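Local coordinates for 4-hydroxybenzoyl-CoA thioesterase (PDB 5WH9) that hydrolyses the thioester bond of gentisyl-coenzyme A, as a hotdog-fold thioesterase of the 4-hydroxybenzoyl-CoA thioesterase family, at the interface of chains A and B. Residues are numbered along the deposited sequence; one frame, centred on the assembly and turned at random. Chains: chain A/B, 4-hydroxybenzoyl-CoA thioesterase.

All three contacts belong to one two-fold symmetric interface between chains A and B. Contact 1 and contact 3 follow strand 59-64 of each chain, paired antiparallel; their C-alpha centres are about 10 Å apart and they share B:Ala60. Contact 2 is built mainly from the N-terminal parts of the two helices 25-40 and the loop before them; its centre is about 8 Å from that of contact 3, with which it shares B:Tyr27, and about 12 Å from that of contact 1. Strand pairing and helix packing thus act together, as expected of a hotdog dimer, two copies of which would make up the four-chain deposited assembly.

Contact 1: the interface of chains A and B. Residues chain A 23, 62-64; chain B 57-60.
Backbone hydrogen bonds join A:Cys62 to B:Ala60 near the start of strand 59-64, and A:Phe64 to B:Val58 in the loop just before it, an antiparallel strand pairing that carries the beta-sheet of one hotdog subunit into the next. A:Cys62 and B:Ala60 exchange a reciprocal pair, with B:Ala60 N 3.0 Å from A:Cys62 O and A:Cys62 N 3.1 Å from B:Ala60 O. At the strand end A:Phe64 N donates to B:Val58 O over 2.9 Å. That bond is straight at the hydrogen, 173°, yet the donor stands above the carbonyl plane and not on a lone pair.

Apolar packing centres on B:Ile57. Its CG1 is anti to the backbone N (chi1 -166°), which leaves the CG2 methyl between N and the carbonyl carbon and facing chain A. There CG2 wedges between two aromatic residues: it meets A:Tyr23 CB at 3.6 Å and the CD1 corner of the A:Phe64 ring at 3.7 Å. The other branch, CG1, lies over the centre of the A:Tyr23 ring, while the B:Ala60 methyl CB touches that ring at CE1, 3.8 Å away.

The polar side chains of A:Gln63 and B:Glu59 cross at a slant, and no bond is made between their ends. Both are extended, with amide and carboxylate planes turned 54° apart, and A:Gln63 NE2 stops 4.1 Å from B:Glu59 OE1.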
ATOM      1  N   TYR A  23      -7.705   3.472  -7.157  1.00 11.22           N
ATOM      2  CA  TYR A  23      -7.446   4.837  -7.530  1.00 16.32           C
ATOM      3  C   TYR A  23      -6.460   5.597  -6.674  1.00 13.88           C
ATOM      4  O   TYR A  23      -5.719   6.364  -7.184  1.00 13.17           O
ATOM      5  CB  TYR A  23      -8.728   5.661  -7.748  1.00 16.90           C
ATOM      6  CG  TYR A  23      -9.224   6.435  -6.575  1.00 13.66           C
ATOM      7  CD1 TYR A  23      -8.715   7.640  -6.262  1.00 15.28           C
ATOM      8  CD2 TYR A  23     -10.187   5.944  -5.807  1.00 18.67           C
ATOM      9  CE1 TYR A  23      -9.147   8.333  -5.195  1.00 14.20           C
ATOM     10  CE2 TYR A  23     -10.677   6.617  -4.750  1.00 19.32           C
ATOM     11  CZ  TYR A  23     -10.152   7.823  -4.437  1.00 20.07           C
ATOM     12  OH  TYR A  23     -10.648   8.472  -3.381  1.00 18.83           O
ATOM     13  N   CYS A  62      -7.188  14.861  -8.558  1.00 16.76           N
ATOM     14  CA  CYS A  62      -6.919  14.078  -9.745  1.00 17.72           C
ATOM     15  C   CYS A  62      -8.226  13.740 -10.409  1.00 18.14           C
ATOM     16  O   CYS A  62      -9.223  13.464  -9.734  1.00 19.83           O
ATOM     17  CB  CYS A  62      -6.145  12.801  -9.397  1.00 24.09           C
ATOM     18  SG  CYS A  62      -5.395  11.964 -10.814  1.00 18.97           S
ATOM     19  N   GLN A  63      -8.217  13.782 -11.737  1.00 19.23           N
ATOM     20  CA  GLN A  63      -9.376  13.454 -12.546  1.00 18.42           C
ATOM     21  C   GLN A  63      -8.999  12.307 -13.469  1.00 19.18           C
ATOM     22  O   GLN A  63      -7.922  12.320 -14.074  1.00 20.19           O
ATOM     23  CB  GLN A  63      -9.791  14.671 -13.355  1.00 24.44           C
ATOM     24  CG  GLN A  63     -10.949  14.409 -14.269  1.00 33.46           C
ATOM     25  CD  GLN A  63     -11.261  15.594 -15.136  1.00 39.98           C
ATOM     26  OE1 GLN A  63     -10.481  15.945 -16.031  1.00 41.37           O
ATOM     27  NE2 GLN A  63     -12.403  16.236 -14.873  1.00 41.84           N
ATOM     28  N   PHE A  64      -9.875  11.315 -13.565  1.00 19.64           N
ATOM     29  CA  PHE A  64      -9.545  10.046 -14.198  1.00 23.09           C
ATOM     30  C   PHE A  64     -10.338   9.820 -15.486  1.00 27.41           C
ATOM     31  O   PHE A  64     -11.563   9.684 -15.449  1.00 29.35           O
ATOM     32  CB  PHE A  64      -9.834   8.914 -13.209  1.00 22.31           C
ATOM     33  CG  PHE A  64      -9.191   9.110 -11.857  1.00 21.99           C
ATOM     34  CD1 PHE A  64      -9.858   9.787 -10.849  1.00 22.29           C
ATOM     35  CD2 PHE A  64      -7.917   8.621 -11.595  1.00 23.51           C
ATOM     36  CE1 PHE A  64      -9.277   9.963  -9.606  1.00 21.23           C
ATOM     37  CE2 PHE A  64      -7.328   8.797 -10.347  1.00 22.99           C
ATOM     38  CZ  PHE A  64      -8.006   9.470  -9.355  1.00 19.15           C
TER
ATOM     39  N   ILE B  57     -14.518   6.017  -9.477  1.00 24.96           N
ATOM     40  CA  ILE B  57     -14.228   7.412  -9.231  1.00 24.86           C
ATOM     41  C   ILE B  57     -14.010   8.110 -10.573  1.00 24.88           C
ATOM     42  O   ILE B  57     -13.401   7.540 -11.483  1.00 26.85           O
ATOM     43  CB  ILE B  57     -12.959   7.526  -8.381  1.00 27.17           C
ATOM     44  CG1 ILE B  57     -12.801   8.929  -7.816  1.00 21.72           C
ATOM     45  CG2 ILE B  57     -11.719   7.118  -9.195  1.00 28.84           C
ATOM     46  CD1 ILE B  57     -13.642   9.150  -6.606  1.00 23.48           C
ATOM     47  N   VAL B  58     -14.511   9.334 -10.717  1.00 18.17           N
ATOM     48  CA  VAL B  58     -14.134  10.143 -11.885  1.00 21.21           C
ATOM     49  C   VAL B  58     -13.220  11.297 -11.488  1.00 21.48           C
ATOM     50  O   VAL B  58     -12.439  11.799 -12.306  1.00 19.35           O
ATOM     51  CB  VAL B  58     -15.342  10.691 -12.650  1.00 20.12           C
ATOM     52  CG1 VAL B  58     -15.978   9.607 -13.476  1.00 30.88           C
ATOM     53  CG2 VAL B  58     -16.343  11.226 -11.706  1.00 19.57           C
ATOM     54  N   GLU B  59     -13.315  11.701 -10.225  1.00 19.58           N
ATOM     55  CA  GLU B  59     -12.532  12.811  -9.713  1.00 24.09           C
ATOM     56  C   GLU B  59     -12.457  12.760  -8.182  1.00 21.83           C
ATOM     57  O   GLU B  59     -13.412  12.378  -7.531  1.00 23.14           O
ATOM     58  CB  GLU B  59     -13.153  14.129 -10.184  1.00 27.80           C
ATOM     59  CG  GLU B  59     -12.383  15.379  -9.795  1.00 30.64           C
ATOM     60  CD  GLU B  59     -12.844  16.600 -10.574  1.00 50.79           C
ATOM     61  OE1 GLU B  59     -13.986  16.583 -11.102  1.00 52.21           O
ATOM     62  OE2 GLU B  59     -12.055  17.570 -10.678  1.00 54.12           O
ATOM     63  N   ALA B  60     -11.317  13.138  -7.611  1.00 14.65           N
ATOM     64  CA  ALA B  60     -11.192  13.151  -6.157  1.00 14.41           C
ATOM     65  C   ALA B  60     -10.240  14.230  -5.657  1.00 14.51           C
ATOM     66  O   ALA B  60      -9.183  14.459  -6.241  1.00 18.29           O
ATOM     67  CB  ALA B  60     -10.785  11.774  -5.632  1.00  9.32           C
TER

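Contact 2: the interface of chains A and B. Residues chain A 24, 27-28, 30-31, 106; chain B 22-24, 27.
A:Tyr27 and B:Tyr27 lie face to face, their rings stacked with centroids 3.5 Å apart and planes only 8° from parallel. The side-chain axes cross at about a right angle, so the hydroxyl ends point in different directions and each CZ sits over the rim of the other ring; A:Tyr27 CE2 approaches B:Tyr27 CZ to 3.3 Å. Both rings reach this position with CG anti to the carbonyl carbon (chi1 -58° in A:Tyr27). At the CB ends of the two tyrosines the prolines complete the packing: B:Pro24 CG presses on A:Tyr27 CB at 3.5 Å, and in the symmetric place A:Pro24 CB meets B:Tyr27 CB at 3.8 Å.

Away from the stack the fit is looser. A:Lys28 makes a light contact, CG lying 4.1 Å from B:Phe22 CE2, and its chain bends twice beyond that point. A:Asp31, its CG anti to the backbone N (chi1 -177°), meets B:Phe22 tip to tip, with the carboxylate carbon in plane at the ring edge and OD2 3.3 Å from CE1. The B:Tyr23 hydroxyl OH is modelled too close to both A:Glu106 OE2 and A:Asp31 CB, so the placing of this phenol is doubtful, and with it the weak 3.1 Å hydrogen bond from OH to A:Asp31 OD1.

The site packs the two central helices against each other at their N-terminal ends and so joins the subunits beside the shared sheet.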
ATOM      1  N   PRO A  24      -6.487   5.389  -5.362  1.00 10.30           N
ATOM      2  CA  PRO A  24      -5.504   6.080  -4.550  1.00  8.76           C
ATOM      3  C   PRO A  24      -4.051   5.929  -4.991  1.00 10.25           C
ATOM      4  O   PRO A  24      -3.300   6.738  -4.587  1.00  8.21           O
ATOM      5  CB  PRO A  24      -5.688   5.471  -3.152  1.00  8.50           C
ATOM      6  CG  PRO A  24      -7.043   5.082  -3.076  1.00  9.24           C
ATOM      7  CD  PRO A  24      -7.331   4.542  -4.390  1.00  9.96           C
ATOM      8  N   TYR A  27      -2.273   8.856  -6.619  1.00 11.37           N
ATOM      9  CA  TYR A  27      -1.617   9.868  -5.764  1.00 12.19           C
ATOM     10  C   TYR A  27      -0.228   9.416  -5.316  1.00 10.94           C
ATOM     11  O   TYR A  27       0.655  10.220  -5.040  1.00 10.11           O
ATOM     12  CB  TYR A  27      -2.497  10.210  -4.558  1.00  9.59           C
ATOM     13  CG  TYR A  27      -3.831  10.726  -5.002  1.00 10.87           C
ATOM     14  CD1 TYR A  27      -4.854   9.852  -5.321  1.00 11.77           C
ATOM     15  CD2 TYR A  27      -4.052  12.087  -5.165  1.00 11.43           C
ATOM     16  CE1 TYR A  27      -6.067  10.311  -5.764  1.00 12.17           C
ATOM     17  CE2 TYR A  27      -5.262  12.561  -5.620  1.00  9.63           C
ATOM     18  CZ  TYR A  27      -6.269  11.669  -5.909  1.00 11.78           C
ATOM     19  OH  TYR A  27      -7.487  12.118  -6.370  1.00 10.87           O
ATOM     20  N   LYS A  28      -0.042   8.112  -5.222  1.00 17.63           N
ATOM     21  CA  LYS A  28       1.273   7.568  -4.928  1.00 15.92           C
ATOM     22  C   LYS A  28       2.222   7.857  -6.111  1.00 19.84           C
ATOM     23  O   LYS A  28       3.353   8.307  -5.931  1.00 17.09           O
ATOM     24  CB  LYS A  28       1.163   6.075  -4.644  1.00 16.11           C
ATOM     25  CG  LYS A  28       2.493   5.386  -4.429  1.00 25.57           C
ATOM     26  CD  LYS A  28       2.718   4.299  -5.469  1.00 28.64           C
ATOM     27  CE  LYS A  28       1.787   3.109  -5.270  1.00 27.11           C
ATOM     28  NZ  LYS A  28       1.851   2.182  -6.451  1.00 22.82           N
ATOM     29  N   MET A  30       1.800  10.313  -8.290  1.00 15.08           N
ATOM     30  CA  MET A  30       2.083  11.749  -8.259  1.00 15.53           C
ATOM     31  C   MET A  30       3.179  12.081  -7.254  1.00 18.15           C
ATOM     32  O   MET A  30       4.099  12.824  -7.571  1.00 16.76           O
ATOM     33  CB  MET A  30       0.838  12.569  -7.962  1.00 12.92           C
ATOM     34  CG  MET A  30      -0.207  12.472  -9.040  1.00 18.43           C
ATOM     35  SD  MET A  30      -1.435  13.809  -8.989  1.00 19.70           S
ATOM     36  CE  MET A  30      -2.181  13.564  -7.377  1.00 16.30           C
ATOM     37  N   ASP A  31       3.099  11.524  -6.051  1.00 13.53           N
ATOM     38  CA  ASP A  31       4.144  11.761  -5.055  1.00 15.72           C
ATOM     39  C   ASP A  31       5.506  11.278  -5.559  1.00 15.97           C
ATOM     40  O   ASP A  31       6.533  11.944  -5.368  1.00 14.76           O
ATOM     41  CB  ASP A  31       3.795  11.093  -3.714  1.00 15.99           C
ATOM     42  CG  ASP A  31       4.828  11.376  -2.632  1.00 18.11           C
ATOM     43  OD1 ASP A  31       4.768  12.453  -1.985  1.00 16.77           O
ATOM     44  OD2 ASP A  31       5.713  10.514  -2.426  1.00 17.26           O
ATOM     45  N   GLU A 106      -0.768  18.868  -7.163  1.00 23.70           N
ATOM     46  CA  GLU A 106      -0.499  18.848  -5.736  1.00 21.48           C
ATOM     47  C   GLU A 106      -0.060  20.236  -5.398  1.00 18.57           C
ATOM     48  O   GLU A 106       0.834  20.764  -6.046  1.00 25.23           O
ATOM     49  CB  GLU A 106       0.671  17.930  -5.417  1.00 23.03           C
ATOM     50  CG  GLU A 106       0.474  16.484  -5.760  1.00 17.68           C
ATOM     51  CD  GLU A 106       1.775  15.738  -5.702  1.00 23.96           C
ATOM     52  OE1 GLU A 106       2.792  16.346  -6.116  1.00 24.95           O
ATOM     53  OE2 GLU A 106       1.790  14.560  -5.248  1.00 23.94           O
TER
ATOM     54  N   PHE B  22       1.393   9.194   4.937  1.00 16.71           N
ATOM     55  CA  PHE B  22       1.603   9.332   3.500  1.00 13.08           C
ATOM     56  C   PHE B  22       0.224   9.769   3.001  1.00 12.41           C
ATOM     57  O   PHE B  22      -0.750   9.185   3.360  1.00 11.17           O
ATOM     58  CB  PHE B  22       2.056   7.969   2.960  1.00 11.96           C
ATOM     59  CG  PHE B  22       2.526   7.984   1.539  1.00 11.85           C
ATOM     60  CD1 PHE B  22       3.239   9.041   1.036  1.00 12.90           C
ATOM     61  CD2 PHE B  22       2.249   6.920   0.705  1.00 14.51           C
ATOM     62  CE1 PHE B  22       3.662   9.048  -0.279  1.00 11.85           C
ATOM     63  CE2 PHE B  22       2.672   6.916  -0.605  1.00 10.89           C
ATOM     64  CZ  PHE B  22       3.378   7.986  -1.097  1.00 11.63           C
ATOM     65  N   TYR B  23       0.147  10.783   2.156  1.00 13.75           N
ATOM     66  CA  TYR B  23      -1.136  11.400   1.740  1.00 15.52           C
ATOM     67  C   TYR B  23      -2.322  10.685   1.028  1.00 15.81           C
ATOM     68  O   TYR B  23      -3.454  10.968   1.311  1.00 14.28           O
ATOM     69  CB  TYR B  23      -0.875  12.798   1.167  1.00 10.44           C
ATOM     70  CG  TYR B  23      -0.042  12.895  -0.068  1.00 12.22           C
ATOM     71  CD1 TYR B  23      -0.620  12.832  -1.308  1.00 12.93           C
ATOM     72  CD2 TYR B  23       1.309  13.122   0.008  1.00 13.94           C
ATOM     73  CE1 TYR B  23       0.128  12.945  -2.445  1.00 16.36           C
ATOM     74  CE2 TYR B  23       2.077  13.247  -1.126  1.00 16.74           C
ATOM     75  CZ  TYR B  23       1.475  13.161  -2.356  1.00 19.41           C
ATOM     76  OH  TYR B  23       2.197  13.273  -3.501  1.00 16.14           O
ATOM     77  N   PRO B  24      -2.030   9.785   0.121  1.00 10.35           N
ATOM     78  CA  PRO B  24      -2.938   8.985  -0.662  1.00  9.55           C
ATOM     79  C   PRO B  24      -3.587   8.205   0.425  1.00 10.33           C
ATOM     80  O   PRO B  24      -4.785   7.955   0.288  1.00 10.48           O
ATOM     81  CB  PRO B  24      -2.050   8.078  -1.508  1.00  9.39           C
ATOM     82  CG  PRO B  24      -0.837   8.900  -1.775  1.00  9.45           C
ATOM     83  CD  PRO B  24      -0.643   9.751  -0.551  1.00  9.85           C
ATOM     84  N   TYR B  27      -6.958   9.030   0.561  1.00  7.34           N
ATOM     85  CA  TYR B  27      -7.847   8.587  -0.518  1.00  9.39           C
ATOM     86  C   TYR B  27      -8.298   7.151  -0.303  1.00 10.98           C
ATOM     87  O   TYR B  27      -9.447   6.819  -0.582  1.00 13.86           O
ATOM     88  CB  TYR B  27      -7.171   8.778  -1.884  1.00 10.08           C
ATOM     89  CG  TYR B  27      -6.811  10.232  -2.105  1.00  8.60           C
ATOM     90  CD1 TYR B  27      -7.742  11.116  -2.639  1.00  8.14           C
ATOM     91  CD2 TYR B  27      -5.569  10.739  -1.723  1.00  9.06           C
ATOM     92  CE1 TYR B  27      -7.445  12.459  -2.824  1.00  7.27           C
ATOM     93  CE2 TYR B  27      -5.261  12.110  -1.885  1.00  8.68           C
ATOM     94  CZ  TYR B  27      -6.220  12.953  -2.442  1.00  5.60           C
ATOM     95  OH  TYR B  27      -5.951  14.295  -2.655  1.00 12.49           O
TER

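Contact 3: the interface of chains A and B. Residues chain A 58-61; chain B 27, 60-63.
A:Ala60 and B:Cys62 pair antiparallel through two backbone hydrogen bonds, A:Ala60 N to B:Cys62 O and B:Cys62 N to A:Ala60 O, each 3.1 Å long. In this hotdog-fold dimer the register brings A:Thr61 opposite B:Thr61 as a bridged pair without a direct backbone bond, near the middle of the two strands 59-64.

The two threonines share one rotamer, CG2 anti to the backbone N and OG1 beside it (chi1 -42°), and cross so that unlike branches meet. A:Thr61 OG1 lies 3.2 Å from the B:Thr61 methyl CG2, A:Thr61 CG2 lies equally near B:Thr61 OG1, and the two methyls are 3.9 Å apart. An alanine in place of A:Thr61 would probably open a gap here and leave the methyl and hydroxyl of B:Thr61 without their mates, freer to turn.

A:Glu59 bends at chi2 (-98°) to lie over the neighbouring strand, bringing its carboxylate OE2 to 3.5 Å from the same B:Thr61 methyl; its CG rests 3.6 Å from B:Cys62 O. From the helix side the B:Tyr27 hydroxyl OH adds a weak hydrogen bond, 3.0 Å, to A:Ala60 O, the carbonyl that also accepts from B:Cys62 N.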
ATOM      1  N   VAL A  58      -0.522  20.032   0.870  1.00 27.81           N
ATOM      2  CA  VAL A  58      -1.680  20.593   1.471  1.00 27.09           C
ATOM      3  C   VAL A  58      -2.906  20.391   0.675  1.00 25.75           C
ATOM      4  O   VAL A  58      -3.951  20.620   1.207  1.00 26.01           O
ATOM      5  CB  VAL A  58      -1.530  22.048   1.859  1.00 27.84           C
ATOM      6  CG1 VAL A  58      -0.392  22.197   2.802  1.00 28.86           C
ATOM      7  CG2 VAL A  58      -1.374  22.898   0.652  1.00 21.10           C
ATOM      8  N   GLU A  59      -2.824  20.060  -0.599  1.00 22.44           N
ATOM      9  CA  GLU A  59      -3.999  19.823  -1.387  1.00 22.65           C
ATOM     10  C   GLU A  59      -3.661  19.001  -2.587  1.00 21.26           C
ATOM     11  O   GLU A  59      -2.710  19.257  -3.204  1.00 22.94           O
ATOM     12  CB  GLU A  59      -4.571  21.164  -1.777  1.00 27.48           C
ATOM     13  CG  GLU A  59      -6.011  21.225  -2.159  1.00 31.79           C
ATOM     14  CD  GLU A  59      -6.153  21.208  -3.652  1.00 40.29           C
ATOM     15  OE1 GLU A  59      -5.656  22.117  -4.302  1.00 43.51           O
ATOM     16  OE2 GLU A  59      -6.698  20.284  -4.190  1.00 33.31           O
ATOM     17  N   ALA A  60      -4.451  18.017  -2.923  1.00 17.46           N
ATOM     18  CA  ALA A  60      -4.242  17.216  -4.099  1.00 12.28           C
ATOM     19  C   ALA A  60      -5.549  16.945  -4.776  1.00 14.16           C
ATOM     20  O   ALA A  60      -6.554  16.840  -4.159  1.00 16.75           O
ATOM     21  CB  ALA A  60      -3.525  15.923  -3.766  1.00  9.66           C
ATOM     22  N   THR A  61      -5.500  16.805  -6.072  1.00 16.31           N
ATOM     23  CA  THR A  61      -6.679  16.515  -6.872  1.00 20.51           C
ATOM     24  C   THR A  61      -6.271  15.686  -8.074  1.00 19.63           C
ATOM     25  O   THR A  61      -5.151  15.806  -8.566  1.00 19.98           O
ATOM     26  CB  THR A  61      -7.341  17.800  -7.401  1.00 21.09           C
ATOM     27  OG1 THR A  61      -7.366  18.788  -6.367  1.00 37.62           O
ATOM     28  CG2 THR A  61      -8.759  17.523  -7.864  1.00 20.91           C
TER
ATOM     29  N   TYR B  27      -6.958   9.030   0.561  1.00  7.34           N
ATOM     30  CA  TYR B  27      -7.847   8.587  -0.518  1.00  9.39           C
ATOM     31  C   TYR B  27      -8.298   7.151  -0.303  1.00 10.98           C
ATOM     32  O   TYR B  27      -9.447   6.819  -0.582  1.00 13.86           O
ATOM     33  CB  TYR B  27      -7.171   8.778  -1.884  1.00 10.08           C
ATOM     34  CG  TYR B  27      -6.811  10.232  -2.105  1.00  8.60           C
ATOM     35  CD1 TYR B  27      -7.742  11.116  -2.639  1.00  8.14           C
ATOM     36  CD2 TYR B  27      -5.569  10.739  -1.723  1.00  9.06           C
ATOM     37  CE1 TYR B  27      -7.445  12.459  -2.824  1.00  7.27           C
ATOM     38  CE2 TYR B  27      -5.261  12.110  -1.885  1.00  8.68           C
ATOM     39  CZ  TYR B  27      -6.220  12.953  -2.442  1.00  5.60           C
ATOM     40  OH  TYR B  27      -5.951  14.295  -2.655  1.00 12.49           O
ATOM     41  N   ALA B  60     -11.317  13.138  -7.611  1.00 14.65           N
ATOM     42  CA  ALA B  60     -11.192  13.151  -6.157  1.00 14.41           C
ATOM     43  C   ALA B  60     -10.240  14.230  -5.657  1.00 14.51           C
ATOM     44  O   ALA B  60      -9.183  14.459  -6.241  1.00 18.29           O
ATOM     45  CB  ALA B  60     -10.785  11.774  -5.632  1.00  9.32           C
ATOM     46  N   THR B  61     -10.621  14.879  -4.561  1.00 23.51           N
ATOM     47  CA  THR B  61      -9.903  16.030  -4.042  1.00 20.12           C
ATOM     48  C   THR B  61      -9.800  15.944  -2.529  1.00 20.20           C
ATOM     49  O   THR B  61     -10.743  15.558  -1.856  1.00 29.04           O
ATOM     50  CB  THR B  61     -10.637  17.329  -4.377  1.00 25.03           C
ATOM     51  OG1 THR B  61     -11.115  17.281  -5.725  1.00 30.80           O
ATOM     52  CG2 THR B  61      -9.710  18.524  -4.216  1.00 25.94           C
ATOM     53  N   CYS B  62      -8.656  16.311  -1.985  1.00 12.68           N
ATOM     54  CA  CYS B  62      -8.525  16.339  -0.549  1.00 14.32           C
ATOM     55  C   CYS B  62      -7.666  17.519  -0.122  1.00 18.59           C
ATOM     56  O   CYS B  62      -6.715  17.934  -0.810  1.00 17.09           O
ATOM     57  CB  CYS B  62      -7.978  15.008   0.008  1.00 15.83           C
ATOM     58  SG  CYS B  62      -8.422  14.705   1.798  1.00 11.89           S
ATOM     59  N   GLN B  63      -8.030  18.064   1.026  1.00 23.18           N
ATOM     60  CA  GLN B  63      -7.430  19.268   1.527  1.00 23.82           C
ATOM     61  C   GLN B  63      -6.983  18.961   2.950  1.00 23.92           C
ATOM     62  O   GLN B  63      -7.804  18.678   3.816  1.00 25.29           O
ATOM     63  CB  GLN B  63      -8.480  20.374   1.493  1.00 28.56           C
ATOM     64  CG  GLN B  63      -7.959  21.771   1.714  1.00 36.73           C
ATOM     65  CD  GLN B  63      -9.065  22.808   1.607  1.00 56.27           C
ATOM     66  OE1 GLN B  63      -9.698  23.171   2.607  1.00 58.64           O
ATOM     67  NE2 GLN B  63      -9.315  23.281   0.389  1.00 60.55           N
TER